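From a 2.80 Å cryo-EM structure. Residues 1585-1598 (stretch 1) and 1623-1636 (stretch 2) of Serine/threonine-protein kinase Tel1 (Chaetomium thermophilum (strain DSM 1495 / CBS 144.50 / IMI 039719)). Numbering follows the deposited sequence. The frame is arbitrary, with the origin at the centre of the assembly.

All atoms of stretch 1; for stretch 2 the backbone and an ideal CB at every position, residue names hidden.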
# COMPACT_ATOMS: atom_id res chain seq x y z
N LEU A 1585 -35.79 48.44 1.30
CA LEU A 1585 -34.45 48.00 1.64
C LEU A 1585 -33.45 49.15 1.60
O LEU A 1585 -32.52 49.18 2.40
CB LEU A 1585 -34.01 46.88 0.71
CG LEU A 1585 -33.97 45.48 1.31
CD1 LEU A 1585 -35.21 45.23 2.13
CD2 LEU A 1585 -33.86 44.48 0.20
N SER A 1586 -33.61 50.09 0.67
CA SER A 1586 -32.72 51.24 0.66
C SER A 1586 -32.97 52.17 1.83
O SER A 1586 -32.08 52.92 2.21
CB SER A 1586 -32.84 52.00 -0.65
OG SER A 1586 -31.97 53.12 -0.65
N MET A 1587 -34.17 52.14 2.41
CA MET A 1587 -34.38 52.91 3.63
C MET A 1587 -33.78 52.20 4.84
O MET A 1587 -33.05 52.82 5.62
CB MET A 1587 -35.87 53.16 3.86
CG MET A 1587 -36.13 53.95 5.13
SD MET A 1587 -37.79 53.74 5.76
CE MET A 1587 -37.75 54.87 7.14
N LEU A 1588 -34.08 50.92 5.01
CA LEU A 1588 -33.61 50.19 6.18
C LEU A 1588 -32.10 49.99 6.14
O LEU A 1588 -31.39 50.37 7.07
CB LEU A 1588 -34.32 48.84 6.28
CG LEU A 1588 -35.83 48.84 6.46
CD1 LEU A 1588 -36.36 47.43 6.37
CD2 LEU A 1588 -36.20 49.47 7.78
N CYS A 1589 -31.61 49.40 5.06
CA CYS A 1589 -30.22 48.97 4.96
C CYS A 1589 -29.28 50.07 4.53
O CYS A 1589 -28.09 49.80 4.34
CB CYS A 1589 -30.13 47.80 3.99
SG CYS A 1589 -31.47 46.61 4.17
N GLY A 1590 -29.77 51.30 4.35
CA GLY A 1590 -28.88 52.38 3.96
C GLY A 1590 -27.93 52.78 5.07
O GLY A 1590 -26.74 53.01 4.83
N VAL A 1591 -28.45 52.88 6.29
CA VAL A 1591 -27.65 53.05 7.49
C VAL A 1591 -28.12 51.98 8.46
O VAL A 1591 -29.28 51.99 8.89
CB VAL A 1591 -27.79 54.45 8.10
CG1 VAL A 1591 -27.51 54.42 9.60
CG2 VAL A 1591 -26.83 55.40 7.42
N PHE A 1592 -27.25 51.03 8.78
CA PHE A 1592 -27.63 49.83 9.50
C PHE A 1592 -26.99 49.81 10.87
O PHE A 1592 -26.19 50.68 11.23
CB PHE A 1592 -27.23 48.58 8.69
CG PHE A 1592 -28.06 47.37 8.99
CD1 PHE A 1592 -29.35 47.28 8.55
CD2 PHE A 1592 -27.52 46.31 9.68
CE1 PHE A 1592 -30.10 46.16 8.81
CE2 PHE A 1592 -28.27 45.20 9.95
CZ PHE A 1592 -29.56 45.13 9.51
N ASN A 1593 -27.35 48.81 11.66
CA ASN A 1593 -26.82 48.66 13.01
C ASN A 1593 -26.77 47.16 13.31
O ASN A 1593 -27.78 46.58 13.71
CB ASN A 1593 -27.68 49.41 14.02
CG ASN A 1593 -27.22 49.21 15.44
OD1 ASN A 1593 -26.41 49.98 15.95
ND2 ASN A 1593 -27.73 48.17 16.09
N ILE A 1594 -25.61 46.56 13.11
CA ILE A 1594 -25.46 45.12 13.33
C ILE A 1594 -25.24 44.87 14.82
O ILE A 1594 -24.40 45.55 15.44
CB ILE A 1594 -24.31 44.57 12.50
CG1 ILE A 1594 -24.02 43.12 12.86
CG2 ILE A 1594 -23.06 45.41 12.65
CD1 ILE A 1594 -22.84 42.54 12.10
N PRO A 1595 -25.98 43.96 15.44
CA PRO A 1595 -25.84 43.74 16.87
C PRO A 1595 -24.44 43.25 17.20
O PRO A 1595 -23.81 42.54 16.40
CB PRO A 1595 -26.89 42.67 17.18
CG PRO A 1595 -27.84 42.72 16.05
CD PRO A 1595 -27.05 43.13 14.86
N PRO A 1596 -23.92 43.59 18.38
CA PRO A 1596 -22.58 43.14 18.74
C PRO A 1596 -22.49 41.63 18.83
O PRO A 1596 -21.67 41.00 18.15
CB PRO A 1596 -22.34 43.80 20.11
CG PRO A 1596 -23.70 44.05 20.65
CD PRO A 1596 -24.57 44.34 19.47
N SER A 1597 -23.34 41.04 19.65
CA SER A 1597 -23.38 39.60 19.83
C SER A 1597 -24.27 38.98 18.76
O SER A 1597 -24.67 39.64 17.80
CB SER A 1597 -23.87 39.25 21.23
OG SER A 1597 -24.22 37.89 21.32
N SER A 1598 -24.58 37.70 18.91
CA SER A 1598 -25.50 37.03 18.02
C SER A 1598 -26.65 36.38 18.76
O SER A 1598 -27.49 35.73 18.12
CB SER A 1598 -24.78 35.98 17.17
OG SER A 1598 -25.66 35.41 16.23
N UNK A 1623 -26.24 48.35 -4.69
CA UNK A 1623 -25.17 49.31 -4.48
C UNK A 1623 -25.47 50.34 -3.40
O UNK A 1623 -24.57 51.11 -3.04
CB UNK A 1623 -24.87 50.03 -5.80
N UNK A 1624 -26.70 50.39 -2.88
CA UNK A 1624 -27.10 51.41 -1.93
C UNK A 1624 -27.06 50.90 -0.49
O UNK A 1624 -27.76 51.46 0.37
CB UNK A 1624 -28.50 51.91 -2.27
N UNK A 1625 -26.27 49.88 -0.22
CA UNK A 1625 -26.24 49.22 1.08
C UNK A 1625 -25.02 49.66 1.87
O UNK A 1625 -23.91 49.69 1.34
CB UNK A 1625 -26.25 47.70 0.91
N UNK A 1626 -25.23 49.98 3.14
CA UNK A 1626 -24.15 50.41 4.00
C UNK A 1626 -23.15 49.30 4.24
O UNK A 1626 -23.24 48.19 3.72
CB UNK A 1626 -24.70 50.91 5.33
N UNK A 1627 -22.15 49.63 5.04
CA UNK A 1627 -21.13 48.66 5.39
C UNK A 1627 -21.61 47.72 6.47
O UNK A 1627 -21.28 46.53 6.45
CB UNK A 1627 -19.85 49.37 5.84
N UNK A 1628 -22.38 48.23 7.42
CA UNK A 1628 -22.86 47.36 8.48
C UNK A 1628 -23.90 46.37 7.96
O UNK A 1628 -23.99 45.25 8.47
CB UNK A 1628 -23.45 48.19 9.62
N UNK A 1629 -24.65 46.74 6.93
CA UNK A 1629 -25.55 45.75 6.35
C UNK A 1629 -24.78 44.66 5.64
O UNK A 1629 -25.17 43.49 5.70
CB UNK A 1629 -26.53 46.42 5.38
N UNK A 1630 -23.69 45.00 4.95
CA UNK A 1630 -22.88 43.97 4.31
C UNK A 1630 -22.19 43.09 5.34
O UNK A 1630 -22.04 41.89 5.11
CB UNK A 1630 -21.84 44.61 3.39
N UNK A 1631 -21.80 43.64 6.48
CA UNK A 1631 -21.26 42.80 7.54
C UNK A 1631 -22.31 41.85 8.08
O UNK A 1631 -22.03 40.67 8.32
CB UNK A 1631 -20.70 43.66 8.67
N UNK A 1632 -23.54 42.33 8.26
CA UNK A 1632 -24.61 41.45 8.73
C UNK A 1632 -24.93 40.36 7.70
O UNK A 1632 -25.15 39.20 8.06
CB UNK A 1632 -25.87 42.27 9.04
N UNK A 1633 -24.95 40.72 6.42
CA UNK A 1633 -25.21 39.73 5.38
C UNK A 1633 -24.09 38.70 5.32
O UNK A 1633 -24.34 37.52 5.07
CB UNK A 1633 -25.37 40.41 4.02
N UNK A 1634 -22.85 39.14 5.53
CA UNK A 1634 -21.76 38.19 5.60
C UNK A 1634 -21.87 37.26 6.78
O UNK A 1634 -21.56 36.08 6.68
CB UNK A 1634 -20.42 38.93 5.66
N UNK A 1635 -22.31 37.77 7.92
CA UNK A 1635 -22.51 36.91 9.07
C UNK A 1635 -23.58 35.86 8.80
O UNK A 1635 -23.41 34.69 9.16
CB UNK A 1635 -22.89 37.75 10.29
N UNK A 1636 -24.66 36.24 8.14
CA UNK A 1636 -25.72 35.29 7.83
C UNK A 1636 -25.25 34.26 6.80
O UNK A 1636 -25.50 33.06 6.96
CB UNK A 1636 -26.96 36.03 7.32

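Position 1623 has nothing of stretch 1 within reach of its CB, so the contact sets no rule; Q1623 stands there. At 1624 the CB points sideways, 4.0 Å from S1586 OG. A polar or long flexible chain would suit, and R1624 lays its guanidinium against the serine: OG sits over one face, 3.5 Å from R1624 NE, at an angle too poor for a hydrogen bond.

Position 1625 also points sideways, with its CB 4.4 Å from C1589 O, but the cysteine side chain lies within reach of a branched apolar residue. L1625 bends its end inward, bringing CD2 to 3.6 Å from C1589 CB.

Position 1626 is the strictest. Its CB direction faces stretch 1, and an ideal CB would lie 3.0 Å from G1590 O, a clash. Only glycine fits, and G1626 occupies the N-cap position of the helix. The close approach lets G1626 N donate to C1589 O at 3.1 Å, nearly straight (178°). Position 1627 points away and is left free by this contact; it is G1627.

At 1628 the CB heads toward stretch 1, 3.9 Å from F1592 CB and 4.1 Å from I1594 CG2. Aliphatic residues, or longer chains with an aliphatic stem, would do. E1628 packs its CG 3.9 Å from I1594 CG2, while OE1 lies 3.3 Å from F1592 O; both are acceptors, so that approach earns no hydrogen bond.

Position 1629 points sideways, between C1589 and the F1592 ring. A large apolar or aromatic chain could use both. Y1629 takes C1589 SG over one ring face, 3.8 Å from the ring centroid, and turns its edge to the face of F1592, with the planes at 82°.

Position 1630 points away; L1630 touches nothing here. Position 1631 is sideways, its CB 4.2 Å from I1594 CD1; a small apolar residue suffices, and A1631 provides it.

Position 1632 faces F1592 CE2 at 3.9 Å from its CB, inviting an apolar or aromatic chain. W1632 makes that contact with its own CB, and its indole meets the phenylalanine ring obliquely.

Positions 1633, 1634 and 1636 lie out of reach, as A1633, G1634 and V1636.

Position 1635 points toward stretch 1, but its CB is 5.1 Å from I1594 CD1, and beyond wait the carbonyls of P1595, P1596 and S1597. A long donor, lysine or arginine, is called for. R1635 NH2 donates a hydrogen bond to P1595 O at 3.0 Å, and R1635 NH1 a weak one to S1597 O at 3.2 Å; I1594 CD1 and S1598 CB cover opposite faces of the guanidinium.

Stretch 2 (1623-1636) QRLGGEYLAWAGRV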
# COMPACT_ATOMS: atom_id res chain seq x y z
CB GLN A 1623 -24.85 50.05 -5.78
CG GLN A 1623 -25.88 51.10 -6.14
CD GLN A 1623 -25.42 52.04 -7.23
OE1 GLN A 1623 -24.73 51.63 -8.17
NE2 GLN A 1623 -25.78 53.31 -7.11
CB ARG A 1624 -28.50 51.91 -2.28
CG ARG A 1624 -28.72 52.09 -3.76
CD ARG A 1624 -30.20 52.18 -4.11
NE ARG A 1624 -30.74 53.52 -3.90
CZ ARG A 1624 -32.01 53.85 -4.13
NH1 ARG A 1624 -32.86 52.94 -4.57
NH2 ARG A 1624 -32.41 55.09 -3.91
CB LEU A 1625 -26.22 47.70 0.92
CG LEU A 1625 -27.36 47.12 0.09
CD1 LEU A 1625 -27.16 45.64 -0.02
CD2 LEU A 1625 -28.70 47.44 0.72
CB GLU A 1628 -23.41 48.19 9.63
CG GLU A 1628 -22.33 48.62 10.60
CD GLU A 1628 -22.79 49.67 11.59
OE1 GLU A 1628 -22.93 50.84 11.19
OE2 GLU A 1628 -23.01 49.32 12.77
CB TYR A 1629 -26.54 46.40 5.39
CG TYR A 1629 -27.48 45.37 4.83
CD1 TYR A 1629 -28.55 44.92 5.58
CD2 TYR A 1629 -27.28 44.83 3.58
CE1 TYR A 1629 -29.39 43.96 5.09
CE2 TYR A 1629 -28.12 43.88 3.08
CZ TYR A 1629 -29.18 43.45 3.84
OH TYR A 1629 -30.02 42.50 3.34
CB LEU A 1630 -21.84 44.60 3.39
CG LEU A 1630 -22.39 45.14 2.09
CD1 LEU A 1630 -21.27 45.34 1.12
CD2 LEU A 1630 -23.42 44.21 1.52
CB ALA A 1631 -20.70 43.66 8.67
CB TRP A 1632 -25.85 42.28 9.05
CG TRP A 1632 -27.02 41.49 9.49
CD1 TRP A 1632 -27.27 41.03 10.73
CD2 TRP A 1632 -28.12 41.08 8.67
NE1 TRP A 1632 -28.45 40.34 10.75
CE2 TRP A 1632 -28.99 40.36 9.49
CE3 TRP A 1632 -28.44 41.25 7.33
CZ2 TRP A 1632 -30.16 39.81 9.01
CZ3 TRP A 1632 -29.59 40.70 6.86
CH2 TRP A 1632 -30.44 39.99 7.70
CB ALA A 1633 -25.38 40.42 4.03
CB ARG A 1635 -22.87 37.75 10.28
CG ARG A 1635 -22.53 37.13 11.59
CD ARG A 1635 -23.34 37.76 12.67
NE ARG A 1635 -22.57 38.68 13.49
CZ ARG A 1635 -23.11 39.46 14.41
NH1 ARG A 1635 -24.42 39.43 14.62
NH2 ARG A 1635 -22.35 40.27 15.13
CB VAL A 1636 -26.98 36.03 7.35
CG1 VAL A 1636 -27.99 35.07 6.79
CG2 VAL A 1636 -27.58 36.79 8.49
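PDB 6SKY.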